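Local atomic coordinates of putative sugar binding protein (Geobacillus stearothermophilus, PDB entry 6GQ0), a protein that binds beta-D-galactose and probably works as a bacterial solute-binding protein that captures sugars. Residues T155-T160 and N215-T220; K203-L208 and E233-E238; H32-P37 and D62-G67; I195-A200 and D224-A229; E39-Y44 and G67-N72. All blocks are in the same frame, centred on the assembly; numbering follows the deposited sequence.

Contacts 1, 2 and 4 lie in one lobe of a type I periplasmic binding protein fold, contacts 3 and 5 in the other. Contacts 1 and 3 each pair two parallel strands: contact 1 is buried and largely apolar, while contact 3, on an outermost strand, adds a histidine-carboxylate bond. Contacts 2 and 4 hold the same helices, 197-210 and 224-234. Near the starts of these helices, contact 4 is buried and close-packed around a glycine; at the far end, contact 2 is a surface patch of rings and aliphatic groups. Contact 5, also at the surface, joins loops by polar bonds. Its Ala71 touches Ile195 of contact 4, bringing the two lobes together there.

Contact 1: T155-T160 and N215-T220; sequences TVAIIT and NAFYGT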
# COMPACT_ATOMS: atom_id res chain seq x y z
N THR A 155 11.46 -20.28 -7.35
CA THR A 155 10.38 -20.41 -8.33
C THR A 155 9.20 -19.67 -7.70
O THR A 155 8.55 -20.19 -6.79
CB THR A 155 10.06 -21.89 -8.60
OG1 THR A 155 11.24 -22.55 -9.09
CG2 THR A 155 8.95 -22.05 -9.62
N VAL A 156 8.94 -18.46 -8.20
CA VAL A 156 8.13 -17.47 -7.50
C VAL A 156 6.73 -17.40 -8.08
O VAL A 156 6.54 -17.34 -9.30
CB VAL A 156 8.81 -16.08 -7.57
CG1 VAL A 156 7.92 -15.02 -6.93
CG2 VAL A 156 10.18 -16.14 -6.92
N ALA A 157 5.74 -17.32 -7.20
CA ALA A 157 4.41 -16.86 -7.56
C ALA A 157 4.14 -15.53 -6.86
O ALA A 157 4.50 -15.34 -5.70
CB ALA A 157 3.34 -17.88 -7.17
N ILE A 158 3.50 -14.61 -7.58
CA ILE A 158 3.18 -13.28 -7.08
C ILE A 158 1.68 -13.19 -6.84
O ILE A 158 0.89 -13.47 -7.74
CB ILE A 158 3.64 -12.18 -8.05
CG1 ILE A 158 5.15 -12.28 -8.31
CG2 ILE A 158 3.24 -10.80 -7.49
CD1 ILE A 158 5.73 -11.14 -9.15
N ILE A 159 1.30 -12.77 -5.64
CA ILE A 159 -0.09 -12.42 -5.35
C ILE A 159 -0.16 -10.91 -5.24
O ILE A 159 0.56 -10.31 -4.43
CB ILE A 159 -0.60 -13.09 -4.06
CG1 ILE A 159 -0.37 -14.60 -4.11
CG2 ILE A 159 -2.07 -12.74 -3.85
CD1 ILE A 159 -1.12 -15.26 -5.20
N THR A 160 -1.02 -10.28 -6.03
CA THR A 160 -1.17 -8.84 -5.99
C THR A 160 -2.63 -8.48 -5.72
O THR A 160 -3.54 -9.25 -6.05
CB THR A 160 -0.67 -8.19 -7.29
OG1 THR A 160 -0.57 -6.77 -7.11
CG2 THR A 160 -1.59 -8.50 -8.46
N ASN A 215 8.28 -22.44 -4.80
CA ASN A 215 8.87 -22.43 -3.47
C ASN A 215 8.98 -21.01 -2.91
O ASN A 215 9.67 -20.79 -1.90
CB ASN A 215 10.24 -23.12 -3.47
CG ASN A 215 11.20 -22.55 -4.52
OD1 ASN A 215 11.16 -21.36 -4.85
ND2 ASN A 215 12.07 -23.40 -5.05
N ALA A 216 8.31 -20.05 -3.52
CA ALA A 216 8.45 -18.66 -3.11
C ALA A 216 7.19 -17.91 -3.48
O ALA A 216 6.72 -18.00 -4.62
CB ALA A 216 9.68 -18.02 -3.76
N PHE A 217 6.62 -17.17 -2.51
CA PHE A 217 5.50 -16.28 -2.75
C PHE A 217 5.87 -14.83 -2.41
O PHE A 217 6.53 -14.55 -1.40
CB PHE A 217 4.28 -16.66 -1.95
CG PHE A 217 3.62 -17.93 -2.42
CD1 PHE A 217 4.08 -19.16 -2.00
CD2 PHE A 217 2.53 -17.88 -3.28
CE1 PHE A 217 3.44 -20.36 -2.41
CE2 PHE A 217 1.89 -19.08 -3.69
CZ PHE A 217 2.36 -20.30 -3.26
N TYR A 218 5.44 -13.92 -3.27
CA TYR A 218 5.55 -12.48 -3.07
C TYR A 218 4.14 -11.90 -3.08
O TYR A 218 3.43 -12.04 -4.08
CB TYR A 218 6.41 -11.87 -4.16
CG TYR A 218 6.43 -10.36 -4.20
CD1 TYR A 218 6.66 -9.63 -3.05
CD2 TYR A 218 6.24 -9.69 -5.39
CE1 TYR A 218 6.69 -8.22 -3.09
CE2 TYR A 218 6.28 -8.29 -5.45
CZ TYR A 218 6.51 -7.57 -4.30
OH TYR A 218 6.56 -6.19 -4.34
N GLY A 219 3.72 -11.31 -1.97
CA GLY A 219 2.44 -10.61 -1.88
C GLY A 219 2.66 -9.11 -1.80
O GLY A 219 3.57 -8.65 -1.12
N THR A 220 1.82 -8.34 -2.51
CA THR A 220 1.99 -6.88 -2.59
C THR A 220 0.94 -6.08 -1.84
O THR A 220 1.03 -4.85 -1.81
CB THR A 220 2.03 -6.39 -4.06
OG1 THR A 220 0.76 -6.58 -4.70
CG2 THR A 220 3.11 -7.08 -4.85
O HOH W 1 13.87 -22.88 -7.63
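Strands 155-160 and 216-219 run parallel, paired from Val156-Ala216 to Ile159-Gly219, the axes of these short segments coming to 4.6 Å at an angle of 25°. Backbone bonds alternate regularly, among them Ala157 N to Ala216 O and Tyr218 N to Ala157 O. At the start, the Asn215 side chain adds a bond to the backbone one from Asn215 N to Thr155 O: CG sits between backbone N and carbonyl carbon (chi1 53°), bringing OD1 to within 2.7 Å of Thr155 N in a nearly straight bond (177°). A water joins Asn215 ND2 to Thr155 OG1. On one face Val156 CG2 meets Ala216 CB at 3.7 Å, and Ile158 lies alongside Tyr218, its CG2 3.8 Å from ring atom CD2. On the other, Ala157 CB touches Phe217 CE2 at 4.0 Å and Ile159 CG1 comes to the ring's edge. At the far end, Thr160 OG1 and Thr220 OG1 meet beside Gln168. Strand 185-192 continues the sheet past 155-160, while helices 197-210 and 224-234 cover the Phe217 face and Phe175 stacks on Tyr218.

Contact 2: K203-L208 and E233-E238; sequences KAYTIL and EQFHRE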
# COMPACT_ATOMS: atom_id res chain seq x y z
N LYS A 203 -6.17 -18.17 -4.46
CA LYS A 203 -5.17 -18.15 -5.53
C LYS A 203 -3.96 -19.02 -5.19
O LYS A 203 -3.39 -19.68 -6.07
CB LYS A 203 -4.74 -16.70 -5.80
CG LYS A 203 -5.87 -15.85 -6.37
CD LYS A 203 -6.37 -16.44 -7.69
CE LYS A 203 -7.72 -15.85 -8.10
NZ LYS A 203 -7.60 -14.47 -8.64
N ALA A 204 -3.56 -19.05 -3.92
CA ALA A 204 -2.49 -19.96 -3.51
C ALA A 204 -2.87 -21.43 -3.74
O ALA A 204 -2.02 -22.24 -4.13
CB ALA A 204 -2.14 -19.73 -2.04
N TYR A 205 -4.14 -21.80 -3.50
CA TYR A 205 -4.56 -23.17 -3.79
C TYR A 205 -4.42 -23.46 -5.28
O TYR A 205 -3.88 -24.50 -5.67
CB TYR A 205 -6.01 -23.43 -3.33
CG TYR A 205 -6.14 -23.88 -1.88
CD1 TYR A 205 -5.96 -25.22 -1.51
CD2 TYR A 205 -6.47 -22.96 -0.88
CE1 TYR A 205 -6.08 -25.63 -0.18
CE2 TYR A 205 -6.59 -23.36 0.45
CZ TYR A 205 -6.40 -24.70 0.80
OH TYR A 205 -6.52 -25.07 2.12
N THR A 206 -4.86 -22.52 -6.12
CA THR A 206 -4.79 -22.68 -7.57
C THR A 206 -3.35 -22.78 -8.04
O THR A 206 -3.01 -23.65 -8.86
CB THR A 206 -5.49 -21.50 -8.25
OG1 THR A 206 -6.85 -21.42 -7.79
CG2 THR A 206 -5.45 -21.62 -9.76
N ILE A 207 -2.49 -21.89 -7.55
CA ILE A 207 -1.10 -21.85 -8.00
C ILE A 207 -0.36 -23.13 -7.60
O ILE A 207 0.37 -23.71 -8.41
CB ILE A 207 -0.39 -20.61 -7.43
CG1 ILE A 207 -0.95 -19.33 -8.08
CG2 ILE A 207 1.13 -20.71 -7.60
CD1 ILE A 207 -0.54 -18.03 -7.37
N LEU A 208 -0.50 -23.55 -6.34
CA LEU A 208 0.24 -24.70 -5.87
C LEU A 208 -0.18 -25.97 -6.59
O LEU A 208 0.65 -26.85 -6.83
CB LEU A 208 0.07 -24.87 -4.36
CG LEU A 208 0.82 -23.78 -3.58
CD1 LEU A 208 0.54 -23.88 -2.09
CD2 LEU A 208 2.30 -23.88 -3.85
N GLU A 233 0.91 -23.69 5.02
CA GLU A 233 0.88 -24.54 6.21
C GLU A 233 -0.07 -25.72 6.04
O GLU A 233 0.21 -26.82 6.54
CB GLU A 233 0.50 -23.71 7.44
CG GLU A 233 1.66 -22.89 8.00
CD GLU A 233 1.32 -22.20 9.30
OE1 GLU A 233 2.18 -21.46 9.82
OE2 GLU A 233 0.18 -22.38 9.81
N GLN A 234 -1.19 -25.52 5.34
CA GLN A 234 -2.14 -26.61 5.13
C GLN A 234 -1.50 -27.76 4.35
O GLN A 234 -1.75 -28.94 4.63
CB GLN A 234 -3.38 -26.10 4.39
CG GLN A 234 -4.51 -27.15 4.28
CD GLN A 234 -5.23 -27.39 5.61
OE1 GLN A 234 -5.90 -26.51 6.13
NE2 GLN A 234 -5.08 -28.61 6.16
N PHE A 235 -0.65 -27.44 3.38
CA PHE A 235 0.03 -28.46 2.61
C PHE A 235 1.38 -28.86 3.21
O PHE A 235 2.12 -29.61 2.58
CB PHE A 235 0.19 -28.01 1.17
CG PHE A 235 -1.10 -28.00 0.40
CD1 PHE A 235 -1.81 -29.18 0.21
CD2 PHE A 235 -1.59 -26.84 -0.15
CE1 PHE A 235 -3.01 -29.17 -0.50
CE2 PHE A 235 -2.78 -26.83 -0.86
CZ PHE A 235 -3.49 -28.00 -1.04
N HIS A 236 1.69 -28.39 4.42
CA HIS A 236 2.96 -28.72 5.08
C HIS A 236 4.16 -28.34 4.22
O HIS A 236 5.13 -29.09 4.10
CB HIS A 236 2.99 -30.20 5.48
CG HIS A 236 2.10 -30.52 6.63
ND1 HIS A 236 0.72 -30.48 6.54
CD2 HIS A 236 2.38 -30.86 7.91
CE1 HIS A 236 0.19 -30.79 7.71
NE2 HIS A 236 1.17 -31.03 8.56
N ARG A 237 4.11 -27.15 3.60
CA ARG A 237 5.18 -26.70 2.73
C ARG A 237 6.01 -25.58 3.35
O ARG A 237 6.89 -25.05 2.67
CB ARG A 237 4.63 -26.24 1.38
CG ARG A 237 4.07 -27.37 0.52
CD ARG A 237 3.32 -26.83 -0.68
NE ARG A 237 4.19 -26.27 -1.71
CZ ARG A 237 4.67 -26.97 -2.74
NH1 ARG A 237 4.36 -28.27 -2.88
NH2 ARG A 237 5.45 -26.38 -3.63
N GLU A 238 5.76 -25.22 4.61
CA GLU A 238 6.39 -24.03 5.17
C GLU A 238 7.91 -24.16 5.19
O GLU A 238 8.62 -23.19 4.91
CB GLU A 238 5.84 -23.73 6.56
CG GLU A 238 5.96 -24.85 7.57
CD GLU A 238 4.66 -25.63 7.72
OE1 GLU A 238 4.16 -26.16 6.71
OE2 GLU A 238 4.12 -25.69 8.85
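Phe235 and Arg237, which reach across to Tyr205 and Leu208 of helix 197-210, flank His236 in the Schellman motif that ends helix 224-234. His236, with positive phi, is the C-prime residue; its N bonds to Glu233 O at 3.0 Å, and Arg237 N returns to Val232 O. This turn presents both neighbouring side chains to the other helix. The ring of Phe235 meets that of Tyr205 obliquely, with planes at 70° and centroids 5.4 Å apart; the corner of CE2 and CZ comes against the CD1-CE1 bond of the tyrosine, CE2 lying 3.6 Å from Tyr205 CE1. Further out, Tyr205 OH rests against the aliphatic part of Gln234, 3.6 Å from CG. Leu208 divides its two methyls between two partners: CD1 lies 4.1 Å from Phe235 CD2, and CD2 is 3.7 Å from Arg237 NE. A bend in the arginine chain (chi3 73°) turns its guanidinium toward this methyl, and NH2 finds its polar partners in the carbonyls of Pro212 and Val214. No hydrogen bond crosses between the two segments. Cohesion therefore comes from van der Waals packing of rings and methyls, with the arginine charge met by backbone oxygens outside the contact.

Contact 3: H32-P37 and D62-G67; sequences HFVLVP and DLEYIG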
# COMPACT_ATOMS: atom_id res chain seq x y z
N HIS A 32 -10.37 23.43 6.85
CA HIS A 32 -11.11 22.19 6.85
C HIS A 32 -10.60 21.29 5.75
O HIS A 32 -10.81 21.57 4.60
CB HIS A 32 -12.59 22.49 6.65
CG HIS A 32 -13.45 21.27 6.58
ND1 HIS A 32 -14.76 21.30 6.17
CD2 HIS A 32 -13.17 19.97 6.85
CE1 HIS A 32 -15.26 20.08 6.19
NE2 HIS A 32 -14.31 19.25 6.60
N PHE A 33 -9.94 20.22 6.11
CA PHE A 33 -9.39 19.27 5.17
C PHE A 33 -10.10 17.93 5.26
O PHE A 33 -10.55 17.57 6.29
CB PHE A 33 -7.91 19.03 5.48
CG PHE A 33 -7.05 20.25 5.39
CD1 PHE A 33 -7.38 21.30 4.59
CD2 PHE A 33 -5.87 20.30 6.06
CE1 PHE A 33 -6.57 22.40 4.52
CE2 PHE A 33 -5.06 21.40 5.99
CZ PHE A 33 -5.41 22.45 5.22
N VAL A 34 -10.19 17.21 4.17
CA VAL A 34 -10.79 15.87 4.15
C VAL A 34 -9.70 14.86 3.79
O VAL A 34 -8.96 15.06 2.82
CB VAL A 34 -11.95 15.78 3.14
CG1 VAL A 34 -12.59 14.38 3.18
CG2 VAL A 34 -12.98 16.87 3.41
N LEU A 35 -9.61 13.79 4.58
CA LEU A 35 -8.75 12.66 4.28
C LEU A 35 -9.64 11.44 4.05
O LEU A 35 -10.44 11.08 4.92
CB LEU A 35 -7.76 12.41 5.42
CG LEU A 35 -6.55 11.51 5.10
CD1 LEU A 35 -5.44 11.69 6.12
CD2 LEU A 35 -6.91 10.05 5.01
N VAL A 36 -9.51 10.83 2.88
CA VAL A 36 -10.34 9.70 2.47
C VAL A 36 -9.46 8.45 2.48
O VAL A 36 -8.61 8.28 1.58
CB VAL A 36 -10.97 9.93 1.09
CG1 VAL A 36 -11.83 8.75 0.70
CG2 VAL A 36 -11.81 11.20 1.10
N PRO A 37 -9.61 7.56 3.45
CA PRO A 37 -8.86 6.31 3.44
C PRO A 37 -9.49 5.30 2.49
O PRO A 37 -10.66 5.41 2.12
CB PRO A 37 -8.96 5.83 4.90
CG PRO A 37 -10.30 6.32 5.33
CD PRO A 37 -10.50 7.66 4.62
N ASP A 62 -9.19 21.67 11.15
CA ASP A 62 -10.30 20.73 11.20
C ASP A 62 -10.04 19.64 10.17
O ASP A 62 -10.01 19.91 8.97
CB ASP A 62 -11.62 21.42 10.91
CG ASP A 62 -12.25 22.02 12.15
OD1 ASP A 62 -12.20 21.37 13.22
OD2 ASP A 62 -12.78 23.15 12.06
N LEU A 63 -9.87 18.41 10.64
CA LEU A 63 -9.64 17.26 9.77
C LEU A 63 -10.84 16.34 9.84
O LEU A 63 -11.19 15.84 10.92
CB LEU A 63 -8.38 16.50 10.17
CG LEU A 63 -8.22 15.24 9.32
CD1 LEU A 63 -7.86 15.60 7.88
CD2 LEU A 63 -7.21 14.32 9.95
N GLU A 64 -11.47 16.10 8.69
CA GLU A 64 -12.59 15.18 8.61
C GLU A 64 -12.12 13.91 7.91
O GLU A 64 -11.68 13.94 6.76
CB GLU A 64 -13.75 15.83 7.87
CG GLU A 64 -14.83 14.89 7.43
CD GLU A 64 -15.88 15.56 6.59
OE1 GLU A 64 -16.92 14.92 6.31
OE2 GLU A 64 -15.70 16.75 6.22
N TYR A 65 -12.18 12.79 8.63
CA TYR A 65 -11.66 11.51 8.17
C TYR A 65 -12.85 10.63 7.80
O TYR A 65 -13.54 10.12 8.68
CB TYR A 65 -10.79 10.90 9.26
CG TYR A 65 -10.24 9.52 8.98
CD1 TYR A 65 -9.08 9.34 8.24
CD2 TYR A 65 -10.86 8.39 9.52
CE1 TYR A 65 -8.58 8.07 8.00
CE2 TYR A 65 -10.36 7.14 9.30
CZ TYR A 65 -9.22 6.97 8.54
OH TYR A 65 -8.75 5.70 8.33
N ILE A 66 -13.10 10.47 6.49
CA ILE A 66 -14.27 9.74 6.00
C ILE A 66 -13.88 8.93 4.76
O ILE A 66 -13.13 9.41 3.91
CB ILE A 66 -15.43 10.71 5.66
CG1 ILE A 66 -15.87 11.53 6.88
CG2 ILE A 66 -16.62 9.94 5.10
CD1 ILE A 66 -16.46 10.71 8.02
N GLY A 67 -14.42 7.72 4.66
CA GLY A 67 -14.28 6.91 3.46
C GLY A 67 -15.16 5.67 3.50
O GLY A 67 -16.08 5.57 4.32
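Strands 32-36 and 62-65, paired in parallel from His32-Asp62 to Leu35-Tyr65, form the two strands of a beta-alpha-beta crossover whose helix is 43-59. Strand 62-65 is the outermost of the sheet on this side, and strand 90-93 flanks 32-36. The backbone ladder includes Glu64 N to Phe33 O at 3.0 Å. On the face toward helix 43-59, Leu63 CD1 packs on Leu35 CB (4.0 Å), and Leu35 CD2 lies 4.0 Å from Tyr65 CD1. Tyr65 extends with CG anti to the backbone N (chi1 176°) and receives Pro37 CD over one ring face in a CH-pi contact, 4.2 Å from the centroid. Putting an alanine here would probably open a gap beneath Pro37 and take packing from Trp45, a galactose-binding residue that also touches the ring. On the other face, Glu64 lies alongside Val34, its carboxylate nearly coplanar with the His32 imidazole; its OE2 accepts from His32 NE2 through the anti lone pair, at 2.9 Å and a bent 140°.

Contact 4: I195-A200 and D224-A229; sequences ITRVQA and DAIGVA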
# COMPACT_ATOMS: atom_id res chain seq x y z
N ILE A 195 -7.45 -7.75 -2.62
CA ILE A 195 -7.12 -7.39 -1.23
C ILE A 195 -8.03 -8.02 -0.17
O ILE A 195 -8.34 -7.39 0.85
CB ILE A 195 -7.05 -5.85 -1.06
CG1 ILE A 195 -8.40 -5.17 -1.28
CG2 ILE A 195 -6.02 -5.30 -2.01
CD1 ILE A 195 -8.32 -3.63 -1.12
N THR A 196 -8.41 -9.28 -0.36
CA THR A 196 -9.04 -10.05 0.70
C THR A 196 -8.19 -11.26 1.03
O THR A 196 -7.57 -11.86 0.14
CB THR A 196 -10.47 -10.48 0.33
OG1 THR A 196 -10.41 -11.59 -0.58
CG2 THR A 196 -11.24 -9.33 -0.31
N ARG A 197 -8.13 -11.59 2.33
CA ARG A 197 -7.35 -12.73 2.80
C ARG A 197 -7.82 -14.04 2.17
O ARG A 197 -7.01 -14.91 1.82
CB ARG A 197 -7.45 -12.80 4.33
CG ARG A 197 -6.56 -13.83 5.00
CD ARG A 197 -6.92 -13.95 6.48
NE ARG A 197 -8.29 -14.40 6.67
CZ ARG A 197 -8.69 -15.67 6.56
NH1 ARG A 197 -7.80 -16.61 6.26
NH2 ARG A 197 -9.96 -16.00 6.75
N VAL A 198 -9.13 -14.18 2.00
CA VAL A 198 -9.71 -15.42 1.49
C VAL A 198 -9.35 -15.63 0.02
O VAL A 198 -9.09 -16.76 -0.41
CB VAL A 198 -11.23 -15.40 1.71
CG1 VAL A 198 -11.94 -16.33 0.75
CG2 VAL A 198 -11.52 -15.80 3.15
N GLN A 199 -9.34 -14.56 -0.77
CA GLN A 199 -9.00 -14.74 -2.18
C GLN A 199 -7.51 -14.94 -2.40
O GLN A 199 -7.13 -15.61 -3.37
CB GLN A 199 -9.51 -13.56 -3.00
CG GLN A 199 -10.99 -13.62 -3.24
CD GLN A 199 -11.51 -12.42 -3.97
OE1 GLN A 199 -12.05 -11.50 -3.36
NE2 GLN A 199 -11.33 -12.40 -5.29
N ALA A 200 -6.66 -14.37 -1.54
CA ALA A 200 -5.24 -14.72 -1.58
C ALA A 200 -5.04 -16.21 -1.32
O ALA A 200 -4.23 -16.86 -1.97
CB ALA A 200 -4.46 -13.90 -0.55
N ASP A 224 -2.02 -10.50 1.56
CA ASP A 224 -1.67 -11.52 0.58
C ASP A 224 -0.80 -12.61 1.20
O ASP A 224 -1.10 -13.80 1.06
CB ASP A 224 -0.97 -10.89 -0.62
CG ASP A 224 -1.89 -10.01 -1.43
OD1 ASP A 224 -3.11 -10.28 -1.44
OD2 ASP A 224 -1.39 -9.06 -2.07
N ALA A 225 0.29 -12.23 1.87
CA ALA A 225 1.16 -13.23 2.49
C ALA A 225 0.43 -14.03 3.55
O ALA A 225 0.69 -15.23 3.72
CB ALA A 225 2.40 -12.55 3.09
N ILE A 226 -0.49 -13.38 4.27
CA ILE A 226 -1.26 -14.06 5.31
C ILE A 226 -2.13 -15.15 4.71
O ILE A 226 -2.22 -16.27 5.24
CB ILE A 226 -2.11 -13.04 6.09
CG1 ILE A 226 -1.23 -12.16 6.98
CG2 ILE A 226 -3.20 -13.76 6.91
CD1 ILE A 226 -1.97 -10.96 7.55
N GLY A 227 -2.84 -14.82 3.62
CA GLY A 227 -3.63 -15.84 2.95
C GLY A 227 -2.78 -16.96 2.39
O GLY A 227 -3.12 -18.14 2.52
N VAL A 228 -1.65 -16.60 1.77
CA VAL A 228 -0.70 -17.60 1.29
C VAL A 228 -0.18 -18.45 2.44
O VAL A 228 -0.10 -19.69 2.33
CB VAL A 228 0.45 -16.92 0.52
CG1 VAL A 228 1.61 -17.90 0.31
CG2 VAL A 228 -0.06 -16.38 -0.82
N ALA A 229 0.17 -17.82 3.57
CA ALA A 229 0.76 -18.56 4.68
C ALA A 229 -0.16 -19.69 5.16
O ALA A 229 0.31 -20.80 5.41
CB ALA A 229 1.07 -17.61 5.84
O HOH W 2 -5.21 -10.11 0.25
O HOH W 3 -4.75 -16.71 6.50
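Asp224 begins a helix-helix contact with Ala200, in which the early turns of helices 224-234 and 197-210 pack together on one face of the sheet in a periplasmic binding protein lobe. Its carbonyl O lies 3.7 Å from Ala200 CB. The carboxylate oxygen OD1 receives a water at 2.7 Å, which also gives a weak bond to Thr196 O; Ser193 and Ser221 hold the carboxylate from outside the contact. Thr196 is itself the N-cap of helix 197-210, its OG1 accepting from Gln199 N. Next, Ile226 turns CG2 toward the aliphatic part of Arg197, which crosses it at about a right angle, CD coming to 3.7 Å. The arginine runs extended to CD, then bends (chi3 61°), and a second water links its NH1 to Ile226 O. At Gly227 the backbones come close: its CA is 4.9 Å from that of Arg197, and 3.7 Å from Arg197 O. A side chain would find no space, since a beta carbon would fall within 2.7 Å of Ala200 CB. One residue on, Val228, which also packs on Ile159 and Ile243 of the sheet, brings its CG2 to 4.4 Å from Ala200 O.

Contact 5: E39-Y44 and G67-N72; sequences ELDNDY and GPRQAN
Two hydrogen bonds tie Glu39 and Leu40, in the loop after strand 32-36, to Pro68 and Ala71, in the loop after strand 62-65. Leu40 N gives to Pro68 O at 2.8 Å, the same oxygen that Glu39 CA approaches in a CA-H...O contact. From the other loop, Ala71 N donates to Glu39 OE2 at 3.2 Å and 169°, arriving on the anti side and 24° out of the carboxylate plane. Glu39 reaches it with an extended chain, CG anti to the backbone N (chi1 -167°). Its other oxygen, OE1, accepts from Asn42 ND2 at 2.8 Å, nearly in the amide plane. Asn42 binds galactose and is the N-cap of helix 43-59, its OD1 taking Tyr44 N at 3.0 Å, so Glu39 is a second-shell residue that fixes the turn of this amide. With an alanine in its place, Ala71 N would probably lose its acceptor and Asn42 ND2 its partner, leaving the amide held from the OD1 side by Tyr44 N. Among charges, Asp41 OD2 and Arg69 NH1 stay 4.4 Å apart, beyond a salt bridge; Asp41 pairs instead with Arg46. The apolar part is Leu40, whose CB lies 4.0 Å from Arg69 CA. Leu40 also packs against Tyr65 at the end of strand 62-65, Pro68 rests on Glu75 and His76 of helix 73-85, and Asn72 caps that helix at Glu75 N.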
# COMPACT_ATOMS: atom_id res chain seq x y z
N GLU A 39 -10.17 2.43 3.39
CA GLU A 39 -11.05 1.61 4.21
C GLU A 39 -11.01 2.16 5.62
O GLU A 39 -9.93 2.30 6.19
CB GLU A 39 -10.61 0.13 4.18
CG GLU A 39 -11.59 -0.87 4.73
CD GLU A 39 -11.12 -2.30 4.52
OE1 GLU A 39 -10.06 -2.67 5.08
OE2 GLU A 39 -11.80 -3.05 3.78
N LEU A 40 -12.18 2.47 6.19
CA LEU A 40 -12.22 3.14 7.49
C LEU A 40 -11.64 2.27 8.57
O LEU A 40 -10.73 2.68 9.30
CB LEU A 40 -13.66 3.51 7.87
CG LEU A 40 -14.10 4.92 7.51
CD1 LEU A 40 -13.23 5.97 8.13
CD2 LEU A 40 -13.87 4.93 6.11
N ASP A 41 -12.20 1.07 8.72
CA ASP A 41 -11.80 0.14 9.76
C ASP A 41 -10.73 -0.76 9.17
O ASP A 41 -11.00 -1.82 8.59
CB ASP A 41 -13.00 -0.65 10.26
CG ASP A 41 -12.68 -1.41 11.52
OD1 ASP A 41 -12.02 -0.80 12.40
OD2 ASP A 41 -13.07 -2.60 11.62
N ASN A 42 -9.49 -0.32 9.32
CA ASN A 42 -8.32 -1.04 8.84
C ASN A 42 -7.16 -0.57 9.68
O ASN A 42 -6.96 0.64 9.81
CB ASN A 42 -8.09 -0.77 7.34
CG ASN A 42 -7.00 -1.63 6.73
OD1 ASN A 42 -5.87 -1.65 7.20
ND2 ASN A 42 -7.35 -2.35 5.67
N ASP A 43 -6.44 -1.51 10.30
CA ASP A 43 -5.31 -1.15 11.16
C ASP A 43 -4.40 -0.12 10.50
O ASP A 43 -3.95 0.83 11.15
CB ASP A 43 -4.50 -2.39 11.52
CG ASP A 43 -5.19 -3.27 12.54
OD1 ASP A 43 -6.38 -3.04 12.85
OD2 ASP A 43 -4.52 -4.21 13.03
N TYR A 44 -4.10 -0.31 9.22
CA TYR A 44 -3.15 0.57 8.53
C TYR A 44 -3.69 1.99 8.44
O TYR A 44 -2.99 2.95 8.76
CB TYR A 44 -2.86 0.00 7.14
CG TYR A 44 -1.92 0.81 6.25
CD1 TYR A 44 -0.55 0.60 6.27
CD2 TYR A 44 -2.43 1.77 5.37
CE1 TYR A 44 0.30 1.32 5.44
CE2 TYR A 44 -1.59 2.49 4.53
CZ TYR A 44 -0.24 2.27 4.58
OH TYR A 44 0.59 2.98 3.75
N GLY A 67 -14.42 7.72 4.66
CA GLY A 67 -14.28 6.91 3.46
C GLY A 67 -15.16 5.67 3.50
O GLY A 67 -16.08 5.57 4.32
N PRO A 68 -14.89 4.70 2.64
CA PRO A 68 -15.69 3.46 2.67
C PRO A 68 -15.34 2.61 3.88
O PRO A 68 -14.17 2.39 4.19
CB PRO A 68 -15.29 2.76 1.36
CG PRO A 68 -14.65 3.83 0.52
CD PRO A 68 -13.99 4.76 1.48
N ARG A 69 -16.36 2.11 4.55
CA ARG A 69 -16.12 1.26 5.69
C ARG A 69 -15.44 -0.02 5.21
O ARG A 69 -14.64 -0.56 5.91
CB ARG A 69 -17.39 0.99 6.47
CG ARG A 69 -17.12 0.17 7.70
CD ARG A 69 -18.29 0.09 8.66
NE ARG A 69 -18.82 -1.26 8.73
CZ ARG A 69 -18.14 -2.33 9.12
NH1 ARG A 69 -16.87 -2.22 9.48
NH2 ARG A 69 -18.73 -3.51 9.14
N GLN A 70 -15.78 -0.48 4.02
CA GLN A 70 -15.15 -1.62 3.40
C GLN A 70 -14.70 -1.12 2.04
O GLN A 70 -15.44 -0.50 1.34
CB GLN A 70 -16.09 -2.82 3.24
CG GLN A 70 -16.68 -3.39 4.52
CD GLN A 70 -15.67 -3.61 5.65
OE1 GLN A 70 -15.91 -3.19 6.77
NE2 GLN A 70 -14.58 -4.30 5.36
N ALA A 71 -13.47 -1.42 1.66
CA ALA A 71 -12.91 -0.90 0.43
C ALA A 71 -13.83 -1.16 -0.76
O ALA A 71 -14.21 -2.30 -1.03
CB ALA A 71 -11.53 -1.51 0.17
N ASN A 72 -14.19 -0.08 -1.45
CA ASN A 72 -15.09 -0.15 -2.59
C ASN A 72 -14.81 1.08 -3.44
O ASN A 72 -14.94 2.20 -2.94
CB ASN A 72 -16.55 -0.19 -2.13
CG ASN A 72 -17.53 -0.15 -3.29
OD1 ASN A 72 -17.85 0.91 -3.82
ND2 ASN A 72 -18.02 -1.32 -3.68